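Uncharacterized protein Q64V53_BACFR (Bacteroides fragilis, PDB 2RA8) is of unknown function but joins an N-terminal WGR domain to a leucine-rich-repeat domain. Local coordinates at residues T23-N28 and G54-E59; D126-I131 and S165-A170; V267-F272 and A296-D301. All coordinates share one frame; numbering follows the deposited sequence.

Interaction 1. Residues T23-N28 and G54-E59; sequences TDVIVN and GKLIAE
Leu56 reaches from helix 46-62 to strand 24-31 with a single methyl, CD1, which meets Val25 and Val27 together. The closer approach is Leu56 CD1 to Val25 CG1 at 4.3 Å; Leu56 CD1 to Val27 CG2 follows at 4.4 Å. The two valines lie two residues apart on one face of the strand, and the methyl points between them, almost equally far from each. Because the second torsion of Leu56 is extended (chi2 178°), CD1 continues the line of the side chain towards the strand, while CD2 branches off from the two valines. The touch is light: the nearest backbones, Val27 CA and Leu56 CA, stand 9.7 Å apart, and the two segments bury just 68 Å² between them. This is the helix-on-sheet packing of the WGR domain, in which helix 46-62 lies against one face of an antiparallel sheet. Strand 24-31 runs between strands 13-21 and 37-42, with backbone bonds from Val25 to Lys41 and from Val27 to Gln39. The apolar layer is filled further by Ile18, touching both Val25 and Ile57, by Trp16 against Val27, and by Phe5 against Ile57. In contrast to this patch of Val25, Val27 and Leu56, the outer sides face solvent. Ala58 is exposed on the side of the helix turned from the strand, and Lys55 is exposed at its flank. Asp24, Ile26 and Asn28 occupy the other face of the sheet, partly exposed, where Asn28 ND2 donates to the backbone oxygens of Asp35 and Gln37.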
loop_
_atom_site.group_PDB
_atom_site.type_symbol
_atom_site.label_atom_id
_atom_site.label_comp_id
_atom_site.label_asym_id
_atom_site.label_seq_id
_atom_site.Cartn_x
_atom_site.Cartn_y
_atom_site.Cartn_z
ATOM N N THR A 23 -5.164 19.038 30.485
ATOM C CA THR A 23 -4.470 17.768 30.310
ATOM C C THR A 23 -4.944 17.091 29.038
ATOM O O THR A 23 -4.540 15.972 28.726
ATOM C CB THR A 23 -4.745 16.826 31.502
ATOM O OG1 THR A 23 -6.159 16.776 31.743
ATOM C CG2 THR A 23 -4.031 17.317 32.758
ATOM N N ASP A 24 -5.816 17.769 28.302
ATOM C CA ASP A 24 -6.348 17.229 27.057
ATOM C C ASP A 24 -5.687 17.794 25.820
ATOM O O ASP A 24 -5.443 19.001 25.724
ATOM C CB ASP A 24 -7.856 17.494 26.955
ATOM C CG ASP A 24 -8.666 16.700 27.976
ATOM O OD1 ASP A 24 -8.368 15.503 28.168
ATOM O OD2 ASP A 24 -9.602 17.267 28.573
ATOM N N VAL A 25 -5.388 16.910 24.872
ATOM C CA VAL A 25 -4.807 17.303 23.596
ATOM C C VAL A 25 -5.947 17.122 22.615
ATOM O O VAL A 25 -6.512 16.025 22.499
ATOM C CB VAL A 25 -3.622 16.396 23.185
ATOM C CG1 VAL A 25 -3.161 16.757 21.779
ATOM C CG2 VAL A 25 -2.460 16.558 24.168
ATOM N N ILE A 26 -6.306 18.197 21.922
ATOM C CA ILE A 26 -7.405 18.166 20.966
ATOM C C ILE A 26 -6.945 18.301 19.529
ATOM O O ILE A 26 -6.393 19.332 19.128
ATOM C CB ILE A 26 -8.416 19.284 21.279
ATOM C CG1 ILE A 26 -8.830 19.202 22.754
ATOM C CG2 ILE A 26 -9.633 19.159 20.372
ATOM C CD1 ILE A 26 -9.635 20.384 23.234
ATOM N N VAL A 27 -7.188 17.250 18.749
ATOM C CA VAL A 27 -6.816 17.201 17.340
ATOM C C VAL A 27 -8.055 17.272 16.476
ATOM O O VAL A 27 -9.088 16.658 16.784
ATOM C CB VAL A 27 -6.047 15.884 17.017
ATOM C CG1 VAL A 27 -6.021 15.637 15.524
ATOM C CG2 VAL A 27 -4.622 15.963 17.552
ATOM N N ASN A 28 -7.949 18.028 15.390
ATOM C CA ASN A 28 -9.030 18.203 14.429
ATOM C C ASN A 28 -8.401 18.012 13.065
ATOM O O ASN A 28 -7.449 18.718 12.713
ATOM C CB ASN A 28 -9.611 19.618 14.558
ATOM C CG ASN A 28 -10.761 19.877 13.599
ATOM O OD1 ASN A 28 -11.015 21.022 13.215
ATOM N ND2 ASN A 28 -11.472 18.823 13.220
ATOM N N GLY A 54 3.842 18.073 21.338
ATOM C CA GLY A 54 5.078 18.408 20.662
ATOM C C GLY A 54 5.482 17.328 19.680
ATOM O O GLY A 54 5.872 17.622 18.548
ATOM N N LYS A 55 5.375 16.069 20.099
ATOM C CA LYS A 55 5.751 14.961 19.228
ATOM C C LYS A 55 4.849 14.836 18.016
ATOM O O LYS A 55 5.310 14.500 16.926
ATOM C CB LYS A 55 5.760 13.642 20.014
ATOM C CG LYS A 55 6.757 13.637 21.168
ATOM C CD LYS A 55 7.015 12.236 21.706
ATOM C CE LYS A 55 7.800 11.388 20.711
ATOM N NZ LYS A 55 8.140 10.048 21.273
ATOM N N LEU A 56 3.559 15.106 18.196
ATOM C CA LEU A 56 2.610 15.022 17.089
ATOM C C LEU A 56 2.941 16.083 16.060
ATOM O O LEU A 56 2.978 15.814 14.856
ATOM C CB LEU A 56 1.186 15.236 17.599
ATOM C CG LEU A 56 0.621 14.131 18.504
ATOM C CD1 LEU A 56 -0.777 14.498 18.967
ATOM C CD2 LEU A 56 0.597 12.816 17.740
ATOM N N ILE A 57 3.178 17.299 16.538
ATOM C CA ILE A 57 3.518 18.411 15.658
ATOM C C ILE A 57 4.782 18.102 14.877
ATOM O O ILE A 57 4.784 18.148 13.645
ATOM C CB ILE A 57 3.677 19.714 16.483
ATOM C CG1 ILE A 57 2.295 20.172 16.954
ATOM C CG2 ILE A 57 4.369 20.805 15.659
ATOM C CD1 ILE A 57 2.311 21.373 17.882
ATOM N N ALA A 58 5.856 17.750 15.581
ATOM C CA ALA A 58 7.125 17.429 14.923
ATOM C C ALA A 58 6.920 16.406 13.840
ATOM O O ALA A 58 7.492 16.506 12.749
ATOM C CB ALA A 58 8.136 16.905 15.948
ATOM N N GLU A 59 6.097 15.406 14.142
ATOM C CA GLU A 59 5.802 14.335 13.201
ATOM C C GLU A 59 5.087 14.839 11.960
ATOM O O GLU A 59 5.395 14.422 10.839
ATOM C CB GLU A 59 4.936 13.281 13.889
ATOM C CG GLU A 59 4.634 12.060 13.050
ATOM C CD GLU A 59 3.630 11.145 13.729
ATOM O OE1 GLU A 59 3.740 10.957 14.959
ATOM O OE2 GLU A 59 2.738 10.610 13.035
#

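Interaction 2. Residues D126-I131 and S165-A170; sequences DIADGI and SPVLDA
The backbone N of Ala170 is shared, weakly, between two backbone oxygens, Pro166 O at 3.2 Å and Val167 O at 3.1 Å. Ala170 CB points toward helix 125-132 and meets Ile131 CG2 at 4.2 Å. Val167 makes the main contact, and its two methyls have separate tasks. Val167 CG2 presses on Ala128, 3.5 Å from Ala128 CA and 3.6 Å from Ala128 CB, so the methyl rests on backbone as well as side chain. With a lone methyl for a side chain at Ala128, the backbones come close: Ala128 CA and Val167 CA are 5.9 Å apart. CG1 of Val167, anti to its own backbone N (chi1 172°), turns to Ile131, whose CD1 lies 4.0 Å away and CG2 4.1 Å; the two side chains cross obliquely. The setting is the helical side of the leucine-rich-repeat domain, where segments linking successive parallel strands pack side by side. Strand 143-146 belongs to that sheet, and its Trp146 touches Ile127, Ile131 and Val167, tying both segments to it. Every residue that touches across the contact is buried. Farther from helix 125-132, Asp169 OD2 pairs with Lys190 and Asp169 OD1 with Arg192, while Lys190 also bonds to Ser165 OG.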
loop_
_atom_site.group_PDB
_atom_site.type_symbol
_atom_site.label_atom_id
_atom_site.label_comp_id
_atom_site.label_asym_id
_atom_site.label_seq_id
_atom_site.Cartn_x
_atom_site.Cartn_y
_atom_site.Cartn_z
ATOM N N ASP A 126 -7.988 10.438 -26.847
ATOM C CA ASP A 126 -9.163 11.272 -26.612
ATOM C C ASP A 126 -8.872 12.326 -25.590
ATOM O O ASP A 126 -9.314 13.471 -25.712
ATOM C CB ASP A 126 -10.338 10.426 -26.113
ATOM C CG ASP A 126 -11.089 9.751 -27.234
ATOM O OD1 ASP A 126 -10.435 9.203 -28.146
ATOM O OD2 ASP A 126 -12.337 9.760 -27.195
ATOM N N ILE A 127 -8.122 11.934 -24.563
ATOM C CA ILE A 127 -7.763 12.833 -23.477
ATOM C C ILE A 127 -6.792 13.881 -23.983
ATOM O O ILE A 127 -6.992 15.079 -23.772
ATOM C CB ILE A 127 -7.128 12.040 -22.321
ATOM C CG1 ILE A 127 -7.996 10.793 -22.000
ATOM C CG2 ILE A 127 -6.976 12.929 -21.105
ATOM C CD1 ILE A 127 -9.432 11.112 -21.607
ATOM N N ALA A 128 -5.737 13.447 -24.662
ATOM C CA ALA A 128 -4.766 14.400 -25.190
ATOM C C ALA A 128 -5.438 15.358 -26.159
ATOM O O ALA A 128 -5.232 16.572 -26.084
ATOM C CB ALA A 128 -3.633 13.671 -25.878
ATOM N N ASP A 129 -6.241 14.812 -27.071
ATOM C CA ASP A 129 -6.949 15.613 -28.068
ATOM C C ASP A 129 -7.945 16.533 -27.417
ATOM O O ASP A 129 -8.030 17.719 -27.763
ATOM C CB ASP A 129 -7.678 14.708 -29.065
ATOM C CG ASP A 129 -6.731 14.036 -30.048
ATOM O OD1 ASP A 129 -5.642 13.588 -29.624
ATOM O OD2 ASP A 129 -7.080 13.949 -31.245
ATOM N N GLY A 130 -8.706 15.992 -26.469
ATOM C CA GLY A 130 -9.691 16.791 -25.765
ATOM C C GLY A 130 -9.061 18.001 -25.094
ATOM O O GLY A 130 -9.593 19.108 -25.178
ATOM N N ILE A 131 -7.927 17.804 -24.428
ATOM C CA ILE A 131 -7.258 18.914 -23.758
ATOM C C ILE A 131 -6.759 19.928 -24.767
ATOM O O ILE A 131 -6.991 21.126 -24.619
ATOM C CB ILE A 131 -6.070 18.409 -22.883
ATOM C CG1 ILE A 131 -6.610 17.688 -21.639
ATOM C CG2 ILE A 131 -5.182 19.583 -22.475
ATOM C CD1 ILE A 131 -5.537 16.903 -20.856
ATOM N N SER A 165 3.302 16.102 -26.118
ATOM C CA SER A 165 3.842 17.446 -26.319
ATOM C C SER A 165 2.744 18.472 -26.540
ATOM O O SER A 165 2.845 19.610 -26.071
ATOM C CB SER A 165 4.815 17.474 -27.495
ATOM O OG SER A 165 5.390 18.767 -27.638
ATOM N N PRO A 166 1.672 18.100 -27.259
ATOM C CA PRO A 166 0.610 19.091 -27.470
ATOM C C PRO A 166 -0.145 19.426 -26.205
ATOM O O PRO A 166 -0.655 20.540 -26.050
ATOM C CB PRO A 166 -0.282 18.425 -28.514
ATOM C CG PRO A 166 0.689 17.603 -29.302
ATOM C CD PRO A 166 1.525 16.978 -28.203
ATOM N N VAL A 167 -0.228 18.456 -25.297
ATOM C CA VAL A 167 -0.917 18.651 -24.027
ATOM C C VAL A 167 -0.097 19.566 -23.157
ATOM O O VAL A 167 -0.635 20.467 -22.516
ATOM C CB VAL A 167 -1.147 17.302 -23.300
ATOM C CG1 VAL A 167 -1.682 17.542 -21.896
ATOM C CG2 VAL A 167 -2.139 16.459 -24.095
ATOM N N LEU A 168 1.215 19.353 -23.136
ATOM C CA LEU A 168 2.088 20.202 -22.347
ATOM C C LEU A 168 2.078 21.613 -22.922
ATOM O O LEU A 168 2.205 22.588 -22.180
ATOM C CB LEU A 168 3.520 19.642 -22.335
ATOM C CG LEU A 168 3.668 18.214 -21.762
ATOM C CD1 LEU A 168 5.126 17.801 -21.815
ATOM C CD2 LEU A 168 3.152 18.149 -20.325
ATOM N N ASP A 169 1.913 21.734 -24.239
ATOM C CA ASP A 169 1.880 23.057 -24.872
ATOM C C ASP A 169 0.629 23.822 -24.494
ATOM O O ASP A 169 0.645 25.050 -24.454
ATOM C CB ASP A 169 1.952 22.949 -26.406
ATOM C CG ASP A 169 3.290 22.398 -26.899
ATOM O OD1 ASP A 169 4.264 22.365 -26.114
ATOM O OD2 ASP A 169 3.363 22.006 -28.085
ATOM N N ALA A 170 -0.457 23.100 -24.223
ATOM C CA ALA A 170 -1.732 23.707 -23.822
ATOM C C ALA A 170 -1.761 24.087 -22.332
ATOM O O ALA A 170 -2.714 24.703 -21.855
ATOM C CB ALA A 170 -2.896 22.743 -24.140
#

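Interaction 3. Residues V267-F272 and A296-D301; sequences VVVEMF and ARLLLD
An apolar helix-to-helix contact between helices 265-274 and 293-300, on the helical side of the leucine-rich-repeat domain, is built around Val269, Leu298 and Leu299. The short helical segments run in the same general direction, 26° apart, with their axes 9.4 Å from each other at closest approach. Val269 points toward the partner helix and lies between two consecutive leucines. Val269 CG1, anti to the backbone N (chi1 179°), does nearly all the touching: it lies 3.9 Å from Leu298 CB and equally far from Leu298 CD1, and comes within 4.1 Å of Leu299 CD2. Leu298 therefore meets the valine along its length, from CB to the end of one branch, and the same CD1 methyl reaches over the backbone beyond, 4.3 Å from Glu270 N. Burial is uneven. Val269 and Leu299 are buried, with Leu299 also resting on Met284 of strand 283-285, whereas Leu298 and Glu270 lie towards the partly exposed border. There Glu270 directs its carboxylate to Arg243 in a salt bridge. On the far side of helix 293-300, Arg297 NE forms a salt bridge at 3.6 Å with Asp301 OD1, and Arg297 NH2 pairs with Glu326 of helix 321-330. Leu300 and Ala296 touch Met323 of that helix, carrying the apolar packing onward. Neighbouring helices running in the same general direction over a row of parallel strands are typical of leucine-rich-repeat folds whose outer face is helical.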
loop_
_atom_site.group_PDB
_atom_site.type_symbol
_atom_site.label_atom_id
_atom_site.label_comp_id
_atom_site.label_asym_id
_atom_site.label_seq_id
_atom_site.Cartn_x
_atom_site.Cartn_y
_atom_site.Cartn_z
ATOM N N VAL A 267 25.918 1.575 -11.350
ATOM C CA VAL A 267 26.518 2.420 -12.376
ATOM C C VAL A 267 26.091 3.852 -12.187
ATOM O O VAL A 267 26.884 4.784 -12.397
ATOM C CB VAL A 267 26.101 1.972 -13.791
ATOM C CG1 VAL A 267 26.992 2.645 -14.822
ATOM C CG2 VAL A 267 26.189 0.459 -13.915
ATOM N N VAL A 268 24.834 4.034 -11.782
ATOM C CA VAL A 268 24.273 5.366 -11.559
ATOM C C VAL A 268 25.069 6.101 -10.513
ATOM O O VAL A 268 25.259 7.321 -10.595
ATOM C CB VAL A 268 22.763 5.273 -11.151
ATOM C CG1 VAL A 268 22.179 6.659 -10.900
ATOM C CG2 VAL A 268 21.974 4.565 -12.251
ATOM N N VAL A 269 25.565 5.366 -9.525
ATOM C CA VAL A 269 26.370 5.975 -8.480
ATOM C C VAL A 269 27.606 6.576 -9.110
ATOM O O VAL A 269 28.021 7.681 -8.764
ATOM C CB VAL A 269 26.790 4.937 -7.418
ATOM C CG1 VAL A 269 27.657 5.598 -6.348
ATOM C CG2 VAL A 269 25.559 4.302 -6.798
ATOM N N GLU A 270 28.199 5.846 -10.050
ATOM C CA GLU A 270 29.396 6.317 -10.734
ATOM C C GLU A 270 29.103 7.603 -11.492
ATOM O O GLU A 270 29.881 8.557 -11.448
ATOM C CB GLU A 270 29.900 5.248 -11.716
ATOM C CG GLU A 270 31.230 5.595 -12.365
ATOM C CD GLU A 270 31.545 4.722 -13.570
ATOM O OE1 GLU A 270 31.550 3.482 -13.416
ATOM O OE2 GLU A 270 31.788 5.280 -14.666
HETATM N N MSE A 271 27.972 7.634 -12.190
HETATM C CA MSE A 271 27.583 8.816 -12.957
HETATM C C MSE A 271 27.532 10.033 -12.088
HETATM O O MSE A 271 28.033 11.098 -12.462
HETATM C CB MSE A 271 26.220 8.606 -13.600
HETATM C CG MSE A 271 26.207 7.475 -14.593
HETATM SE SE MSE A 271 24.538 7.350 -15.543
HETATM C CE MSE A 271 24.891 5.720 -16.495
ATOM N N PHE A 272 26.916 9.889 -10.916
ATOM C CA PHE A 272 26.821 10.996 -9.982
ATOM C C PHE A 272 28.195 11.482 -9.597
ATOM O O PHE A 272 28.523 12.657 -9.774
ATOM C CB PHE A 272 26.060 10.575 -8.710
ATOM C CG PHE A 272 24.563 10.713 -8.817
ATOM C CD1 PHE A 272 23.958 11.963 -8.734
ATOM C CD2 PHE A 272 23.760 9.597 -9.013
ATOM C CE1 PHE A 272 22.576 12.091 -8.846
ATOM C CE2 PHE A 272 22.380 9.725 -9.125
ATOM C CZ PHE A 272 21.795 10.973 -9.040
ATOM N N ALA A 296 27.339 1.209 -2.838
ATOM C CA ALA A 296 27.459 2.068 -1.660
ATOM C C ALA A 296 28.910 2.329 -1.361
ATOM O O ALA A 296 29.283 3.406 -0.893
ATOM C CB ALA A 296 26.799 1.408 -0.465
ATOM N N ARG A 297 29.732 1.322 -1.630
ATOM C CA ARG A 297 31.173 1.383 -1.420
ATOM C C ARG A 297 31.749 2.639 -2.044
ATOM O O ARG A 297 32.552 3.352 -1.429
ATOM C CB ARG A 297 31.828 0.164 -2.075
ATOM C CG ARG A 297 32.771 -0.650 -1.199
ATOM C CD ARG A 297 34.012 0.125 -0.803
ATOM N NE ARG A 297 33.866 0.797 0.485
ATOM C CZ ARG A 297 33.621 0.168 1.633
ATOM N NH1 ARG A 297 33.487 -1.152 1.653
ATOM N NH2 ARG A 297 33.528 0.853 2.767
ATOM N N LEU A 298 31.345 2.906 -3.281
ATOM C CA LEU A 298 31.833 4.073 -4.001
ATOM C C LEU A 298 31.571 5.340 -3.229
ATOM O O LEU A 298 32.435 6.219 -3.143
ATOM C CB LEU A 298 31.175 4.159 -5.380
ATOM C CG LEU A 298 31.261 2.922 -6.287
ATOM C CD1 LEU A 298 30.537 3.220 -7.578
ATOM C CD2 LEU A 298 32.704 2.547 -6.570
ATOM N N LEU A 299 30.377 5.443 -2.652
ATOM C CA LEU A 299 30.016 6.620 -1.876
ATOM C C LEU A 299 30.963 6.801 -0.731
ATOM O O LEU A 299 31.481 7.898 -0.514
ATOM C CB LEU A 299 28.599 6.494 -1.321
ATOM C CG LEU A 299 27.451 6.488 -2.322
ATOM C CD1 LEU A 299 26.176 6.062 -1.607
ATOM C CD2 LEU A 299 27.298 7.871 -2.942
ATOM N N LEU A 300 31.187 5.723 0.017
ATOM C CA LEU A 300 32.086 5.762 1.168
ATOM C C LEU A 300 33.519 6.083 0.799
ATOM O O LEU A 300 34.239 6.678 1.598
ATOM C CB LEU A 300 32.047 4.431 1.929
ATOM C CG LEU A 300 30.738 4.101 2.641
ATOM C CD1 LEU A 300 30.811 2.705 3.241
ATOM C CD2 LEU A 300 30.473 5.137 3.716
ATOM N N ASP A 301 33.941 5.686 -0.404
ATOM C CA ASP A 301 35.301 5.959 -0.876
ATOM C C ASP A 301 35.417 7.371 -1.397
ATOM O O ASP A 301 36.498 7.809 -1.794
ATOM C CB ASP A 301 35.702 5.009 -2.021
ATOM C CG ASP A 301 35.883 3.562 -1.568
ATOM O OD1 ASP A 301 36.249 3.330 -0.399
ATOM O OD2 ASP A 301 35.681 2.653 -2.400
#

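The three contacts follow one another along the chain without touching. Interaction 1 lies in the WGR domain, where a helix covers an antiparallel sheet; interactions 2 and 3 both join helical segments flanking the ten-stranded parallel sheet of the leucine-rich-repeat domain. Interaction 2 is near the early strands and interaction 3 near the late ones, their centres 39 Å apart and nearest atoms about 22 Å. Interaction 1 is 45 Å from interaction 2 and 41 Å from interaction 3, centre to centre, and it and interaction 2 fall on opposite sides of the chain's centre. In none of the three does a hydrogen bond cross between the paired segments.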